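Local structure of ornithine carbamoyltransferase (Giardia intestinalis, 3GRF) at residues L29-N34 / S313-L318; V139-T144 / I278-L283; T144-F149 / G153-G158. The protein probably catalyses the reversible transfer of a carbamoyl group between carbamoyl phosphate and ornithine, a reaction of the arginine degradation pathway in this parasite. All coordinates share one frame; numbering follows the deposited sequence.

Contact 1 (L29-N34 / S313-L318)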
loop_
_atom_site.group_PDB
_atom_site.type_symbol
_atom_site.label_atom_id
_atom_site.label_comp_id
_atom_site.label_asym_id
_atom_site.label_seq_id
_atom_site.Cartn_x
_atom_site.Cartn_y
_atom_site.Cartn_z
ATOM N N LEU A 29 -13.106 -23.297 0.694
ATOM C CA LEU A 29 -13.004 -24.293 -0.373
ATOM C C LEU A 29 -13.834 -23.881 -1.587
ATOM O O LEU A 29 -13.424 -24.077 -2.747
ATOM C CB LEU A 29 -13.464 -25.656 0.139
ATOM C CG LEU A 29 -12.518 -26.460 1.012
ATOM C CD1 LEU A 29 -13.306 -27.635 1.568
ATOM C CD2 LEU A 29 -11.292 -26.890 0.175
ATOM N N ASP A 30 -14.991 -23.300 -1.332
ATOM C CA ASP A 30 -15.818 -22.865 -2.484
ATOM C C ASP A 30 -15.273 -21.612 -3.134
ATOM O O ASP A 30 -15.441 -21.428 -4.325
ATOM C CB ASP A 30 -17.276 -22.633 -2.117
ATOM C CG ASP A 30 -18.139 -22.347 -3.356
ATOM O OD1 ASP A 30 -18.765 -21.284 -3.429
ATOM O OD2 ASP A 30 -18.148 -23.180 -4.282
ATOM N N MET A 31 -14.643 -20.739 -2.349
ATOM C CA MET A 31 -13.968 -19.550 -2.917
ATOM C C MET A 31 -12.710 -19.901 -3.664
ATOM O O MET A 31 -12.325 -19.185 -4.569
ATOM C CB MET A 31 -13.596 -18.554 -1.819
ATOM C CG MET A 31 -14.785 -18.027 -1.067
ATOM S SD MET A 31 -14.240 -17.050 0.297
ATOM C CE MET A 31 -15.679 -16.032 0.621
ATOM N N LYS A 32 -12.054 -20.995 -3.271
ATOM C CA LYS A 32 -10.943 -21.538 -4.053
ATOM C C LYS A 32 -11.286 -21.982 -5.427
ATOM O O LYS A 32 -10.562 -21.668 -6.401
ATOM C CB LYS A 32 -10.242 -22.669 -3.315
ATOM C CG LYS A 32 -8.859 -22.868 -3.910
ATOM C CD LYS A 32 -8.083 -23.962 -3.166
ATOM C CE LYS A 32 -6.718 -24.129 -3.841
ATOM N NZ LYS A 32 -5.887 -25.186 -3.196
ATOM N N LYS A 33 -12.422 -22.681 -5.508
ATOM C CA LYS A 33 -12.917 -23.297 -6.722
ATOM C C LYS A 33 -13.724 -22.391 -7.593
ATOM O O LYS A 33 -13.641 -22.486 -8.812
ATOM C CB LYS A 33 -13.827 -24.434 -6.336
ATOM C CG LYS A 33 -13.523 -25.666 -7.143
ATOM C CD LYS A 33 -14.435 -26.761 -6.766
ATOM C CE LYS A 33 -15.455 -26.986 -7.876
ATOM N NZ LYS A 33 -16.056 -28.309 -7.625
ATOM N N ASN A 34 -14.492 -21.499 -6.968
ATOM C CA ASN A 34 -15.415 -20.615 -7.673
ATOM C C ASN A 34 -15.225 -19.136 -7.300
ATOM O O ASN A 34 -16.122 -18.494 -6.730
ATOM C CB ASN A 34 -16.848 -21.072 -7.368
ATOM C CG ASN A 34 -17.100 -22.527 -7.734
ATOM O OD1 ASN A 34 -17.141 -22.885 -8.907
ATOM N ND2 ASN A 34 -17.311 -23.367 -6.733
ATOM N N SER A 313 -8.494 -19.133 2.693
ATOM C CA SER A 313 -8.981 -19.102 4.093
ATOM C C SER A 313 -9.074 -17.673 4.659
ATOM O O SER A 313 -9.854 -17.393 5.570
ATOM C CB SER A 313 -8.081 -19.972 4.929
ATOM O OG SER A 313 -6.745 -19.535 4.743
ATOM N N ALA A 314 -8.302 -16.765 4.091
ATOM C CA ALA A 314 -8.366 -15.368 4.507
ATOM C C ALA A 314 -9.612 -14.755 3.946
ATOM O O ALA A 314 -10.271 -13.999 4.654
ATOM C CB ALA A 314 -7.116 -14.574 4.055
ATOM N N MET A 315 -9.946 -15.064 2.681
ATOM C CA MET A 315 -11.111 -14.459 2.041
ATOM C C MET A 315 -12.361 -14.878 2.808
ATOM O O MET A 315 -13.327 -14.114 2.899
ATOM C CB MET A 315 -11.271 -14.922 0.581
ATOM C CG MET A 315 -10.100 -14.658 -0.370
ATOM S SD MET A 315 -10.273 -15.405 -2.016
ATOM C CE MET A 315 -10.923 -17.025 -1.653
ATOM N N ALA A 316 -12.362 -16.115 3.301
ATOM C CA ALA A 316 -13.505 -16.678 4.024
ATOM C C ALA A 316 -13.641 -16.000 5.346
ATOM O O ALA A 316 -14.712 -15.592 5.755
ATOM C CB ALA A 316 -13.348 -18.190 4.214
ATOM N N VAL A 317 -12.548 -15.897 6.091
ATOM C CA VAL A 317 -12.635 -15.233 7.368
ATOM C C VAL A 317 -13.058 -13.761 7.320
ATOM O O VAL A 317 -13.920 -13.333 8.096
ATOM C CB VAL A 317 -11.275 -15.321 8.080
ATOM C CG1 VAL A 317 -11.326 -14.505 9.315
ATOM C CG2 VAL A 317 -10.950 -16.801 8.363
ATOM N N LEU A 318 -12.449 -12.989 6.415
ATOM C CA LEU A 318 -12.783 -11.572 6.198
ATOM C C LEU A 318 -14.243 -11.464 5.779
ATOM O O LEU A 318 -14.979 -10.726 6.337
ATOM C CB LEU A 318 -11.849 -10.949 5.145
ATOM C CG LEU A 318 -10.367 -10.877 5.638
ATOM C CD1 LEU A 318 -9.349 -10.558 4.550
ATOM C CD2 LEU A 318 -10.223 -9.867 6.787
#
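The thioether of Met31 lies over one face of the flat peptide group that joins Met315 to Ala316. Met31 SD is 3.7 Å from Ala316 N, and the terminal Met31 CE continues over the same face to 3.8 Å from Met315 O. Around this peptide the sulfur also meets Met315 CB at 3.7 Å and Ala316 CB at 4.2 Å. Met31 reaches so far because its chain is extended beyond CG (chi2 173°), whereas the Met315 chain bends at chi3 and runs past it in the opposite direction. A long, unbranched methionine suits this place: the axes of the two helical segments stay 9.0 Å apart and cross at 122°, and the small Ala316 lets the sulfur come close to the backbone.

A second pair of flat groups closes the end of the first helix. Asn34, where the chain leaves helical geometry, donates ND2 to Asp30 OD2 at 2.6 Å, approaching from above the carboxylate plane, while its backbone N bonds to Asp30 O. Tyr38 OH takes the other carboxylate oxygen, OD1. Lys32 sends its amine away from the crossing, to a salt bridge with Glu147 and a hydrogen bond with Asn309.

Helix 56-69 covers Met315 through Ala65, Arg68 and Leu69. The contact joins helix 18-33, of the carbamoyl phosphate-binding region, to helix 303-322, of the ornithine-binding region, so the C-terminal helix returns to the N-terminal half, as in other transcarbamoylases. Its chemistry, soft polarisable sulfur against a helical peptide, implies adhesion by dispersion and shape.

Contact 2 (V139-T144 / I278-L283)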
loop_
_atom_site.group_PDB
_atom_site.type_symbol
_atom_site.label_atom_id
_atom_site.label_comp_id
_atom_site.label_asym_id
_atom_site.label_seq_id
_atom_site.Cartn_x
_atom_site.Cartn_y
_atom_site.Cartn_z
ATOM N N VAL A 139 -7.686 -21.720 9.958
ATOM C CA VAL A 139 -8.653 -21.959 8.862
ATOM C C VAL A 139 -7.932 -22.496 7.598
ATOM O O VAL A 139 -8.492 -23.303 6.848
ATOM C CB VAL A 139 -9.412 -20.694 8.456
ATOM C CG1 VAL A 139 -10.527 -21.041 7.409
ATOM C CG2 VAL A 139 -9.986 -20.023 9.672
ATOM N N CYS A 140 -6.682 -22.062 7.399
ATOM C CA CYS A 140 -5.847 -22.477 6.277
ATOM C C CYS A 140 -5.556 -23.944 6.327
ATOM O O CYS A 140 -5.822 -24.687 5.395
ATOM C CB CYS A 140 -4.506 -21.744 6.333
ATOM S SG CYS A 140 -3.475 -22.206 4.916
ATOM N N ASP A 141 -4.981 -24.361 7.443
ATOM C CA ASP A 141 -4.556 -25.748 7.661
ATOM C C ASP A 141 -5.679 -26.781 7.674
ATOM O O ASP A 141 -5.621 -27.781 6.971
ATOM C CB ASP A 141 -3.783 -25.787 8.959
ATOM C CG ASP A 141 -2.512 -24.958 8.889
ATOM O OD1 ASP A 141 -1.936 -24.594 9.946
ATOM O OD2 ASP A 141 -2.093 -24.678 7.756
ATOM N N PHE A 142 -6.744 -26.525 8.421
ATOM C CA PHE A 142 -7.843 -27.489 8.399
ATOM C C PHE A 142 -8.549 -27.550 7.049
ATOM O O PHE A 142 -8.943 -28.620 6.594
ATOM C CB PHE A 142 -8.789 -27.253 9.567
ATOM C CG PHE A 142 -8.128 -27.455 10.878
ATOM C CD1 PHE A 142 -7.786 -26.358 11.677
ATOM C CD2 PHE A 142 -7.772 -28.740 11.299
ATOM C CE1 PHE A 142 -7.169 -26.542 12.878
ATOM C CE2 PHE A 142 -7.143 -28.933 12.548
ATOM C CZ PHE A 142 -6.842 -27.819 13.313
ATOM N N MET A 143 -8.653 -26.412 6.386
ATOM C CA MET A 143 -9.051 -26.398 4.981
ATOM C C MET A 143 -8.156 -27.267 4.073
ATOM O O MET A 143 -8.654 -28.005 3.215
ATOM C CB MET A 143 -9.103 -24.979 4.484
ATOM C CG MET A 143 -9.423 -24.859 2.965
ATOM S SD MET A 143 -8.566 -23.406 2.184
ATOM C CE MET A 143 -9.021 -23.727 0.488
ATOM N N THR A 144 -6.844 -27.178 4.257
ATOM C CA THR A 144 -5.874 -27.965 3.499
ATOM C C THR A 144 -6.042 -29.447 3.809
ATOM O O THR A 144 -5.998 -30.285 2.900
ATOM C CB THR A 144 -4.402 -27.511 3.834
ATOM O OG1 THR A 144 -4.238 -26.122 3.505
ATOM C CG2 THR A 144 -3.365 -28.384 3.092
ATOM N N ILE A 278 -0.109 -37.068 5.517
ATOM C CA ILE A 278 0.452 -35.929 4.835
ATOM C C ILE A 278 1.322 -35.211 5.856
ATOM O O ILE A 278 1.152 -35.415 7.044
ATOM C CB ILE A 278 -0.622 -35.005 4.189
ATOM C CG1 ILE A 278 -1.473 -34.302 5.240
ATOM C CG2 ILE A 278 -1.518 -35.780 3.162
ATOM C CD1 ILE A 278 -2.508 -33.325 4.634
ATOM N N PHE A 279 2.241 -34.392 5.379
ATOM C CA PHE A 279 3.138 -33.600 6.231
ATOM C C PHE A 279 2.833 -32.075 5.989
ATOM O O PHE A 279 2.673 -31.635 4.837
ATOM C CB PHE A 279 4.608 -33.927 5.911
ATOM C CG PHE A 279 5.536 -32.964 6.502
ATOM C CD1 PHE A 279 5.891 -33.093 7.859
ATOM C CD2 PHE A 279 5.988 -31.875 5.763
ATOM C CE1 PHE A 279 6.717 -32.121 8.466
ATOM C CE2 PHE A 279 6.832 -30.892 6.356
ATOM C CZ PHE A 279 7.177 -31.013 7.699
ATOM N N MET A 280 2.716 -31.302 7.083
ATOM C CA MET A 280 2.389 -29.885 7.068
ATOM C C MET A 280 3.404 -29.093 7.900
ATOM O O MET A 280 3.952 -29.641 8.851
ATOM C CB MET A 280 1.012 -29.709 7.693
ATOM C CG MET A 280 -0.051 -30.385 6.880
ATOM S SD MET A 280 -1.749 -30.086 7.445
ATOM C CE MET A 280 -2.121 -28.451 6.803
ATOM N N ASN A 281 3.628 -27.824 7.547
ATOM C CA ASN A 281 4.480 -26.866 8.317
ATOM C C ASN A 281 4.001 -25.486 7.841
ATOM O O ASN A 281 4.003 -25.180 6.611
ATOM C CB ASN A 281 5.991 -27.119 7.979
ATOM C CG ASN A 281 6.987 -26.156 8.688
ATOM O OD1 ASN A 281 8.138 -26.511 8.898
ATOM N ND2 ASN A 281 6.552 -24.960 9.036
ATOM N N CYS A 282 3.554 -24.647 8.775
ATOM C CA CYS A 282 2.967 -23.362 8.406
ATOM C C CYS A 282 3.979 -22.405 7.767
ATOM O O CYS A 282 3.582 -21.411 7.153
ATOM C CB CYS A 282 2.282 -22.740 9.622
ATOM S SG CYS A 282 3.334 -22.578 11.097
ATOM N N LEU A 283 5.272 -22.713 7.901
ATOM C CA LEU A 283 6.386 -21.883 7.367
ATOM C C LEU A 283 6.683 -20.638 8.226
ATOM O O LEU A 283 5.847 -20.225 9.008
ATOM C CB LEU A 283 6.199 -21.505 5.881
ATOM C CG LEU A 283 6.007 -22.646 4.862
ATOM C CD1 LEU A 283 5.705 -22.135 3.439
ATOM C CD2 LEU A 283 7.203 -23.619 4.880
#
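Thr144, whose CB and CG2 meet the methyl of Met280, holds Cys140 O with two donors of its own. The backbone Thr144 N bonds to Cys140 O at 2.9 Å as in any helix, and the hydroxyl Thr144 OG1 adds a second bond to Cys140 O, also 2.9 Å, from above the carbonyl plane. OG1 can bend back because it stands beside the backbone N (chi1 -60°), which leaves the CG2 methyl anti to that N and turned to the strand. The same hydroxyl is bonded to Asn309 ND2. Threonine therefore suits a place that is polar on one side and apolar on the other.

Met280 fills the gap between helix and strand with its CE, which lies 3.6 Å from Asp141 O and also touches the CB atoms of Asp141 and Thr144. The turn at chi3 (79°) brings this methyl onto the helix surface. Val237 and Tyr239 also touch the Met280 side chain.

Strand 278-281 is an outermost strand of the parallel sheet in the Rossmann-like ornithine-binding half, and helix 135-151 packs against it. Asn281, Cys282 and Leu283 probably correspond to the start of the His-Cys-Leu-Pro loop that helps to bind ornithine in relatives. Across the interface a flexible methionine methyl packs by van der Waals contact on a mixed surface of helix backbone and the Asp141 and Thr144 side chains. Met280 CE brings no donor or acceptor to the buried Asp141 carboxylate, whose oxygens are bonded instead by Tyr239 OH, at OD1, and Gln137 NE2, at OD2.

Contact 3 (T144-F149 / G153-G158)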
loop_
_atom_site.group_PDB
_atom_site.type_symbol
_atom_site.label_atom_id
_atom_site.label_comp_id
_atom_site.label_asym_id
_atom_site.label_seq_id
_atom_site.Cartn_x
_atom_site.Cartn_y
_atom_site.Cartn_z
ATOM N N THR A 144 -6.844 -27.178 4.257
ATOM C CA THR A 144 -5.874 -27.965 3.499
ATOM C C THR A 144 -6.042 -29.447 3.809
ATOM O O THR A 144 -5.998 -30.285 2.900
ATOM C CB THR A 144 -4.402 -27.511 3.834
ATOM O OG1 THR A 144 -4.238 -26.122 3.505
ATOM C CG2 THR A 144 -3.365 -28.384 3.092
ATOM N N ILE A 145 -6.228 -29.774 5.094
ATOM C CA ILE A 145 -6.464 -31.159 5.487
ATOM C C ILE A 145 -7.764 -31.664 4.794
ATOM O O ILE A 145 -7.739 -32.709 4.151
ATOM C CB ILE A 145 -6.514 -31.320 7.039
ATOM C CG1 ILE A 145 -5.102 -31.173 7.628
ATOM C CG2 ILE A 145 -7.123 -32.676 7.498
ATOM C CD1 ILE A 145 -5.083 -30.809 9.158
ATOM N N LYS A 146 -8.867 -30.922 4.864
ATOM C CA LYS A 146 -10.104 -31.407 4.201
ATOM C C LYS A 146 -9.971 -31.574 2.703
ATOM O O LYS A 146 -10.515 -32.519 2.117
ATOM C CB LYS A 146 -11.320 -30.495 4.473
ATOM C CG LYS A 146 -12.536 -30.877 3.541
ATOM C CD LYS A 146 -13.834 -30.310 4.109
ATOM C CE LYS A 146 -15.037 -30.864 3.374
ATOM N NZ LYS A 146 -16.202 -30.100 3.911
ATOM N N GLU A 147 -9.334 -30.596 2.079
ATOM C CA GLU A 147 -9.022 -30.575 0.660
ATOM C C GLU A 147 -8.215 -31.770 0.222
ATOM O O GLU A 147 -8.580 -32.461 -0.696
ATOM C CB GLU A 147 -8.193 -29.335 0.354
ATOM C CG GLU A 147 -8.101 -29.034 -1.113
ATOM C CD GLU A 147 -7.293 -27.792 -1.387
ATOM O OE1 GLU A 147 -6.242 -27.611 -0.743
ATOM O OE2 GLU A 147 -7.696 -27.007 -2.255
ATOM N N LYS A 148 -7.070 -31.973 0.856
ATOM C CA LYS A 148 -6.206 -33.103 0.521
ATOM C C LYS A 148 -6.892 -34.466 0.654
ATOM O O LYS A 148 -6.910 -35.235 -0.303
ATOM C CB LYS A 148 -4.899 -33.080 1.344
ATOM C CG LYS A 148 -4.039 -31.913 0.998
ATOM C CD LYS A 148 -3.590 -31.975 -0.474
ATOM C CE LYS A 148 -3.267 -30.567 -1.013
ATOM N NZ LYS A 148 -2.882 -30.576 -2.462
ATOM N N PHE A 149 -7.460 -34.748 1.830
ATOM C CA PHE A 149 -8.077 -36.047 2.087
ATOM C C PHE A 149 -9.325 -36.302 1.251
ATOM O O PHE A 149 -9.564 -37.424 0.841
ATOM C CB PHE A 149 -8.322 -36.213 3.580
ATOM C CG PHE A 149 -7.058 -36.493 4.346
ATOM C CD1 PHE A 149 -6.551 -35.567 5.231
ATOM C CD2 PHE A 149 -6.356 -37.680 4.146
ATOM C CE1 PHE A 149 -5.364 -35.829 5.956
ATOM C CE2 PHE A 149 -5.179 -37.952 4.851
ATOM C CZ PHE A 149 -4.674 -37.023 5.772
ATOM N N GLY A 153 -10.132 -39.357 -1.562
ATOM C CA GLY A 153 -11.268 -40.174 -1.146
ATOM C C GLY A 153 -11.163 -40.743 0.265
ATOM O O GLY A 153 -11.769 -41.773 0.571
ATOM N N GLU A 154 -10.402 -40.067 1.122
ATOM C CA GLU A 154 -10.180 -40.462 2.514
ATOM C C GLU A 154 -10.977 -39.627 3.539
ATOM O O GLU A 154 -10.621 -39.581 4.741
ATOM C CB GLU A 154 -8.699 -40.333 2.830
ATOM C CG GLU A 154 -7.789 -41.179 1.968
ATOM C CD GLU A 154 -7.712 -42.634 2.425
ATOM O OE1 GLU A 154 -6.969 -43.423 1.789
ATOM O OE2 GLU A 154 -8.389 -42.989 3.416
ATOM N N PHE A 155 -12.046 -38.969 3.081
ATOM C CA PHE A 155 -12.812 -38.048 3.956
ATOM C C PHE A 155 -14.259 -38.491 4.224
ATOM O O PHE A 155 -15.118 -37.654 4.542
ATOM C CB PHE A 155 -12.811 -36.621 3.377
ATOM C CG PHE A 155 -12.855 -35.506 4.430
ATOM C CD1 PHE A 155 -11.757 -35.256 5.254
ATOM C CD2 PHE A 155 -13.980 -34.693 4.560
ATOM C CE1 PHE A 155 -11.787 -34.230 6.199
ATOM C CE2 PHE A 155 -14.004 -33.632 5.501
ATOM C CZ PHE A 155 -12.908 -33.413 6.322
ATOM N N SER A 156 -14.537 -39.790 4.111
ATOM C CA SER A 156 -15.869 -40.317 4.490
ATOM C C SER A 156 -16.205 -40.056 5.943
ATOM O O SER A 156 -17.358 -39.754 6.291
ATOM C CB SER A 156 -15.947 -41.817 4.245
ATOM O OG SER A 156 -15.998 -42.067 2.870
ATOM N N ASN A 157 -15.300 -40.181 6.813
ATOM C CA ASN A 157 -15.399 -39.906 8.253
ATOM C C ASN A 157 -15.030 -38.471 8.656
ATOM O O ASN A 157 -14.755 -38.199 9.824
ATOM C CB ASN A 157 -14.675 -40.968 9.101
ATOM C CG ASN A 157 -15.176 -41.012 10.556
ATOM O OD1 ASN A 157 -16.294 -40.597 10.846
ATOM N ND2 ASN A 157 -14.321 -41.462 11.476
ATOM N N GLY A 158 -15.002 -37.562 7.652
ATOM C CA GLY A 158 -14.775 -36.163 7.910
ATOM C C GLY A 158 -13.461 -35.953 8.640
ATOM O O GLY A 158 -12.554 -36.751 8.474
#
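Phe149 and Glu154 meet in the Schellman motif that ends helix 135-151. The bond from Glu154 N to Phe149 O, 2.8 Å with an N-H...O angle of 154°, spans the last turn, and Gly153 makes the reversal with positive phi, a conformation that is easy without a side chain.

Beyond it Phe155 folds back onto the helix. Lys146 lies extended with CG anti to the backbone N (chi1 169°), and its chain crosses the Phe155 side chain roughly at a right angle. CG lies over one face of the ring near the rim and makes a CH-pi contact, 4.0 Å from the centroid, while CD and CE run on past CE2 of the same Phe155, CD at 3.6 Å. Lysine suits the site because its aliphatic part can pack on an aromatic ring while the amine goes on to a salt bridge with Asp26. Phe149 CB approaches obliquely, 3.9 Å from Phe155 CD1, and Phe159 meets Phe155 edge-to-face.

Glu154 behaves similarly: its CB rests 3.8 Å from Phe149 CD2, then the chain bends sharply (chi2 -81°), so that the carboxylate turns away to a salt bridge of OE2 with Arg276 NE. The type I turn from Phe155 to Gly158 brings the chain round beneath the ring, and Gly158 CA sits over the centre of its other face, 3.5 Å above the plane.

In the fold
From the N terminus, contact 1 closes the widest loop, from helix 18-33 to helix 303-322, with 278 residues between its segments. Within that span contact 2 closes a loop of 133 residues from helix 135-151 to strand 278-281, and within that again contact 3 turns the end of the same helix back on itself. None cross. Contacts 2 and 3 share Thr144, and Met280 also packs on Ile145. Helix 135-151 is the common element: Ser313 and Val317 lean on its Cys140 and Val139, and Leu29 rests on Lys146, tying terminal helices to the Rossmann-like sheet.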